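Local atomic coordinates of putative diflavin flavoprotein A 3 (Nostoc sp., PDB entry 3FNI), a protein that probably passes electrons from NADH to oxygen, reducing it to water, and is represented here by its flavodoxin-like domain, a module of the kind that binds FMN. Residues Ala3-Tyr15 / Leu53-Pro66. Numbering follows the deposited sequence.
Sequences AETSIGVFYVSEY and LVGRCTGLVIGMSP
Pro66 sits squarely over one face of the Tyr15 ring: its CG lies 3.3 Å from the ring centroid, 2° off the normal, a CH-pi contact. In the plane of the same ring, Met64 O meets the edge, 3.5 Å from CE1. The Phe10 ring takes Val61 O at its edge, while Ile62 CD1 comes obliquely to within 3.5 Å of Phe10 CD1. Leu60 CD2 and Val54 CG2 reach the far end of the ring, so Phe10 bridges strand 57-63 and helix 47-55. Phe10 CG stands anti to its own carbonyl carbon (chi1 -47°), which carries the ring back past Gly8; a side chain there would run into CE1 and into Cys57 SG.

The third flat group is the Arg56 guanidinium, with Leu53 CD1 over one face, offset toward the rim, and a water in its plane. That water accepts from NH1 at 2.7 Å and donates to Glu4 O and Arg56 O; NH2 forms a salt bridge with Asp37, which also takes a bond from Ser6 OG.

The backbones of 6-11 and 59-63 run parallel between two layers of side chains, their directions 13° apart, as adjacent central strands of the flavodoxin-like sheet. Phe10 N donates a nearly straight hydrogen bond (2.7 Å) to Val61 O, and Gly63 N donates to Phe10 O, fixing the register. Across the sheet from Phe10, Ile7 CD1 presses tightly on Val61 CG2 against helix 130-152.

Tyr15 OH is hydrogen-bonded to Asp100. Replacing Tyr15 by an alanine is likely to leave Pro66 CG without its ring and Asp100 without that hydroxyl. The Tyr15-Pro66 contact thus ties together loops at the strands' C-terminal ends, where flavodoxins bind FMN, consistent with shaping that site here.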
loop_
_atom_site.group_PDB
_atom_site.type_symbol
_atom_site.label_atom_id
_atom_site.label_comp_id
_atom_site.label_asym_id
_atom_site.label_seq_id
_atom_site.Cartn_x
_atom_site.Cartn_y
_atom_site.Cartn_z
ATOM N N ALA A 3 -1.995 -15.771 12.157
ATOM C CA ALA A 3 -3.024 -15.130 11.345
ATOM C C ALA A 3 -2.781 -15.423 9.868
ATOM O O ALA A 3 -1.650 -15.672 9.456
ATOM C CB ALA A 3 -3.019 -13.624 11.583
ATOM N N GLU A 4 -3.849 -15.387 9.079
ATOM C CA GLU A 4 -3.764 -15.642 7.646
ATOM C C GLU A 4 -2.776 -14.705 6.938
ATOM O O GLU A 4 -2.690 -13.512 7.247
ATOM C CB GLU A 4 -5.157 -15.519 7.008
ATOM C CG GLU A 4 -6.171 -16.563 7.493
ATOM C CD GLU A 4 -7.484 -16.525 6.715
ATOM O OE1 GLU A 4 -8.332 -17.413 6.922
ATOM O OE2 GLU A 4 -7.668 -15.608 5.892
ATOM N N THR A 5 -2.021 -15.271 6.002
ATOM C CA THR A 5 -1.042 -14.529 5.212
ATOM C C THR A 5 -1.780 -13.421 4.474
ATOM O O THR A 5 -2.661 -13.688 3.660
ATOM C CB THR A 5 -0.371 -15.457 4.200
ATOM O OG1 THR A 5 0.282 -16.517 4.909
ATOM C CG2 THR A 5 0.638 -14.691 3.343
ATOM N N SER A 6 -1.403 -12.179 4.748
ATOM C CA SER A 6 -2.081 -11.050 4.140
ATOM C C SER A 6 -1.143 -9.921 3.740
ATOM O O SER A 6 0.017 -9.871 4.150
ATOM C CB SER A 6 -3.132 -10.522 5.126
ATOM O OG SER A 6 -3.813 -9.396 4.615
ATOM N N ILE A 7 -1.669 -9.020 2.922
ATOM C CA ILE A 7 -0.926 -7.864 2.464
ATOM C C ILE A 7 -1.775 -6.668 2.857
ATOM O O ILE A 7 -2.983 -6.656 2.625
ATOM C CB ILE A 7 -0.707 -7.926 0.936
ATOM C CG1 ILE A 7 -0.301 -6.556 0.396
ATOM C CG2 ILE A 7 -1.959 -8.434 0.263
ATOM C CD1 ILE A 7 -1.463 -5.606 0.174
ATOM N N GLY A 8 -1.147 -5.675 3.475
ATOM C CA GLY A 8 -1.877 -4.499 3.910
ATOM C C GLY A 8 -1.966 -3.404 2.871
ATOM O O GLY A 8 -0.964 -3.015 2.267
ATOM N N VAL A 9 -3.182 -2.907 2.676
ATOM C CA VAL A 9 -3.469 -1.841 1.727
ATOM C C VAL A 9 -3.928 -0.630 2.535
ATOM O O VAL A 9 -4.984 -0.656 3.170
ATOM C CB VAL A 9 -4.577 -2.273 0.746
ATOM C CG1 VAL A 9 -4.884 -1.153 -0.225
ATOM C CG2 VAL A 9 -4.135 -3.523 -0.008
ATOM N N PHE A 10 -3.124 0.430 2.518
ATOM C CA PHE A 10 -3.440 1.631 3.277
ATOM C C PHE A 10 -3.582 2.851 2.385
ATOM O O PHE A 10 -2.661 3.198 1.646
ATOM C CB PHE A 10 -2.342 1.909 4.303
ATOM C CG PHE A 10 -1.934 0.710 5.102
ATOM C CD1 PHE A 10 -1.193 -0.316 4.521
ATOM C CD2 PHE A 10 -2.260 0.621 6.450
ATOM C CE1 PHE A 10 -0.776 -1.415 5.274
ATOM C CE2 PHE A 10 -1.852 -0.470 7.214
ATOM C CZ PHE A 10 -1.107 -1.490 6.625
ATOM N N TYR A 11 -4.731 3.510 2.464
ATOM C CA TYR A 11 -4.969 4.695 1.659
ATOM C C TYR A 11 -6.161 5.485 2.190
ATOM O O TYR A 11 -6.882 5.014 3.066
ATOM C CB TYR A 11 -5.209 4.307 0.196
ATOM C CG TYR A 11 -6.526 3.604 -0.062
ATOM C CD1 TYR A 11 -6.678 2.241 0.193
ATOM C CD2 TYR A 11 -7.622 4.306 -0.566
ATOM C CE1 TYR A 11 -7.892 1.591 -0.052
ATOM C CE2 TYR A 11 -8.842 3.668 -0.814
ATOM C CZ TYR A 11 -8.970 2.312 -0.557
ATOM O OH TYR A 11 -10.166 1.677 -0.818
ATOM N N VAL A 12 -6.364 6.688 1.659
ATOM C CA VAL A 12 -7.480 7.530 2.084
ATOM C C VAL A 12 -8.670 7.308 1.144
ATOM O O VAL A 12 -8.648 7.706 -0.023
ATOM C CB VAL A 12 -7.050 9.036 2.124
ATOM C CG1 VAL A 12 -6.186 9.367 0.914
ATOM C CG2 VAL A 12 -8.282 9.946 2.170
ATOM N N SER A 13 -9.709 6.651 1.653
ATOM C CA SER A 13 -10.873 6.365 0.829
ATOM C C SER A 13 -11.549 7.624 0.316
ATOM O O SER A 13 -11.532 8.671 0.964
ATOM C CB SER A 13 -11.890 5.501 1.592
ATOM O OG SER A 13 -12.537 6.236 2.613
ATOM N N GLU A 14 -12.130 7.497 -0.874
ATOM C CA GLU A 14 -12.845 8.573 -1.550
ATOM C C GLU A 14 -11.989 9.766 -1.960
ATOM O O GLU A 14 -12.521 10.751 -2.469
ATOM C CB GLU A 14 -14.011 9.062 -0.690
ATOM C CG GLU A 14 -14.885 7.953 -0.114
ATOM C CD GLU A 14 -16.286 8.435 0.205
ATOM O OE1 GLU A 14 -16.877 7.950 1.192
ATOM O OE2 GLU A 14 -16.796 9.292 -0.545
ATOM N N TYR A 15 -10.679 9.697 -1.728
ATOM C CA TYR A 15 -9.787 10.788 -2.132
ATOM C C TYR A 15 -9.287 10.470 -3.538
ATOM O O TYR A 15 -8.608 9.466 -3.746
ATOM C CB TYR A 15 -8.585 10.921 -1.177
ATOM C CG TYR A 15 -7.481 11.829 -1.702
ATOM C CD1 TYR A 15 -6.152 11.414 -1.679
ATOM C CD2 TYR A 15 -7.772 13.068 -2.282
ATOM C CE1 TYR A 15 -5.138 12.186 -2.228
ATOM C CE2 TYR A 15 -6.758 13.860 -2.838
ATOM C CZ TYR A 15 -5.438 13.401 -2.810
ATOM O OH TYR A 15 -4.418 14.122 -3.399
ATOM N N LEU A 53 -1.225 -4.793 12.899
ATOM C CA LEU A 53 -1.643 -5.149 11.554
ATOM C C LEU A 53 -0.452 -5.124 10.621
ATOM O O LEU A 53 -0.203 -6.085 9.895
ATOM C CB LEU A 53 -2.726 -4.191 11.056
ATOM C CG LEU A 53 -3.014 -4.140 9.552
ATOM C CD1 LEU A 53 -3.081 -5.535 8.939
ATOM C CD2 LEU A 53 -4.325 -3.412 9.361
ATOM N N VAL A 54 0.280 -4.018 10.642
ATOM C CA VAL A 54 1.456 -3.886 9.797
ATOM C C VAL A 54 2.409 -5.024 10.128
ATOM O O VAL A 54 3.024 -5.612 9.237
ATOM C CB VAL A 54 2.164 -2.536 10.037
ATOM C CG1 VAL A 54 3.496 -2.510 9.306
ATOM C CG2 VAL A 54 1.271 -1.394 9.550
ATOM N N GLY A 55 2.510 -5.327 11.417
ATOM C CA GLY A 55 3.380 -6.390 11.879
ATOM C C GLY A 55 3.094 -7.763 11.295
ATOM O O GLY A 55 4.017 -8.553 11.081
ATOM N N ARG A 56 1.825 -8.065 11.038
ATOM C CA ARG A 56 1.493 -9.370 10.482
ATOM C C ARG A 56 1.273 -9.370 8.969
ATOM O O ARG A 56 0.792 -10.357 8.413
ATOM C CB ARG A 56 0.282 -9.969 11.198
ATOM C CG ARG A 56 -1.004 -9.221 10.992
ATOM C CD ARG A 56 -2.168 -9.996 11.595
ATOM N NE ARG A 56 -3.425 -9.265 11.489
ATOM C CZ ARG A 56 -4.088 -9.055 10.355
ATOM N NH1 ARG A 56 -3.630 -9.519 9.202
ATOM N NH2 ARG A 56 -5.213 -8.367 10.377
ATOM N N CYS A 57 1.632 -8.275 8.303
ATOM C CA CYS A 57 1.506 -8.198 6.844
ATOM C C CYS A 57 2.853 -8.525 6.196
ATOM O O CYS A 57 3.893 -8.032 6.628
ATOM C CB CYS A 57 1.044 -6.800 6.398
ATOM S SG CYS A 57 -0.742 -6.462 6.680
ATOM N N THR A 58 2.828 -9.366 5.166
ATOM C CA THR A 58 4.041 -9.749 4.450
ATOM C C THR A 58 4.261 -8.718 3.339
ATOM O O THR A 58 5.395 -8.447 2.946
ATOM C CB THR A 58 3.895 -11.168 3.835
ATOM O OG1 THR A 58 3.495 -12.089 4.857
ATOM C CG2 THR A 58 5.208 -11.645 3.234
ATOM N N GLY A 59 3.162 -8.145 2.850
ATOM C CA GLY A 59 3.230 -7.141 1.799
ATOM C C GLY A 59 2.501 -5.856 2.166
ATOM O O GLY A 59 1.627 -5.862 3.031
ATOM N N LEU A 60 2.853 -4.750 1.512
ATOM C CA LEU A 60 2.218 -3.465 1.800
ATOM C C LEU A 60 1.938 -2.624 0.555
ATOM O O LEU A 60 2.707 -2.620 -0.405
ATOM C CB LEU A 60 3.086 -2.663 2.771
ATOM C CG LEU A 60 3.416 -3.346 4.100
ATOM C CD1 LEU A 60 4.578 -2.643 4.763
ATOM C CD2 LEU A 60 2.189 -3.349 4.996
ATOM N N VAL A 61 0.817 -1.915 0.580
ATOM C CA VAL A 61 0.439 -1.061 -0.526
ATOM C C VAL A 61 -0.043 0.235 0.094
ATOM O O VAL A 61 -0.937 0.236 0.943
ATOM C CB VAL A 61 -0.670 -1.703 -1.378
ATOM C CG1 VAL A 61 -1.010 -0.813 -2.570
ATOM C CG2 VAL A 61 -0.205 -3.072 -1.862
ATOM N N ILE A 62 0.573 1.336 -0.327
ATOM C CA ILE A 62 0.237 2.648 0.200
ATOM C C ILE A 62 -0.268 3.611 -0.864
ATOM O O ILE A 62 0.271 3.677 -1.966
ATOM C CB ILE A 62 1.458 3.294 0.892
ATOM C CG1 ILE A 62 2.085 2.310 1.883
ATOM C CG2 ILE A 62 1.033 4.577 1.598
ATOM C CD1 ILE A 62 1.134 1.785 2.925
ATOM N N GLY A 63 -1.318 4.349 -0.514
ATOM C CA GLY A 63 -1.882 5.337 -1.415
ATOM C C GLY A 63 -1.539 6.695 -0.834
ATOM O O GLY A 63 -1.583 6.870 0.380
HETATM N N MSE A 64 -1.184 7.656 -1.680
HETATM C CA MSE A 64 -0.825 8.981 -1.196
HETATM C C MSE A 64 -2.009 9.735 -0.594
HETATM O O MSE A 64 -3.151 9.586 -1.029
HETATM C CB MSE A 64 -0.207 9.810 -2.324
HETATM C CG MSE A 64 1.033 9.182 -2.950
HETATM SE SE MSE A 64 2.333 8.585 -1.638
HETATM C CE MSE A 64 2.729 10.298 -0.821
ATOM N N SER A 65 -1.722 10.545 0.420
ATOM C CA SER A 65 -2.748 11.327 1.085
ATOM C C SER A 65 -2.712 12.783 0.652
ATOM O O SER A 65 -1.713 13.264 0.105
ATOM C CB SER A 65 -2.585 11.241 2.597
ATOM O OG SER A 65 -3.081 10.005 3.081
ATOM N N PRO A 66 -3.810 13.512 0.895
ATOM C CA PRO A 66 -3.862 14.922 0.511
ATOM C C PRO A 66 -2.891 15.758 1.332
ATOM O O PRO A 66 -2.749 15.553 2.535
ATOM C CB PRO A 66 -5.318 15.302 0.778
ATOM C CG PRO A 66 -6.048 13.993 0.676
ATOM C CD PRO A 66 -5.126 13.053 1.375
HETATM O O HOH W 1 -1.850 -11.266 8.269
HETATM O O HOH W 2 1.357 -12.334 6.270
#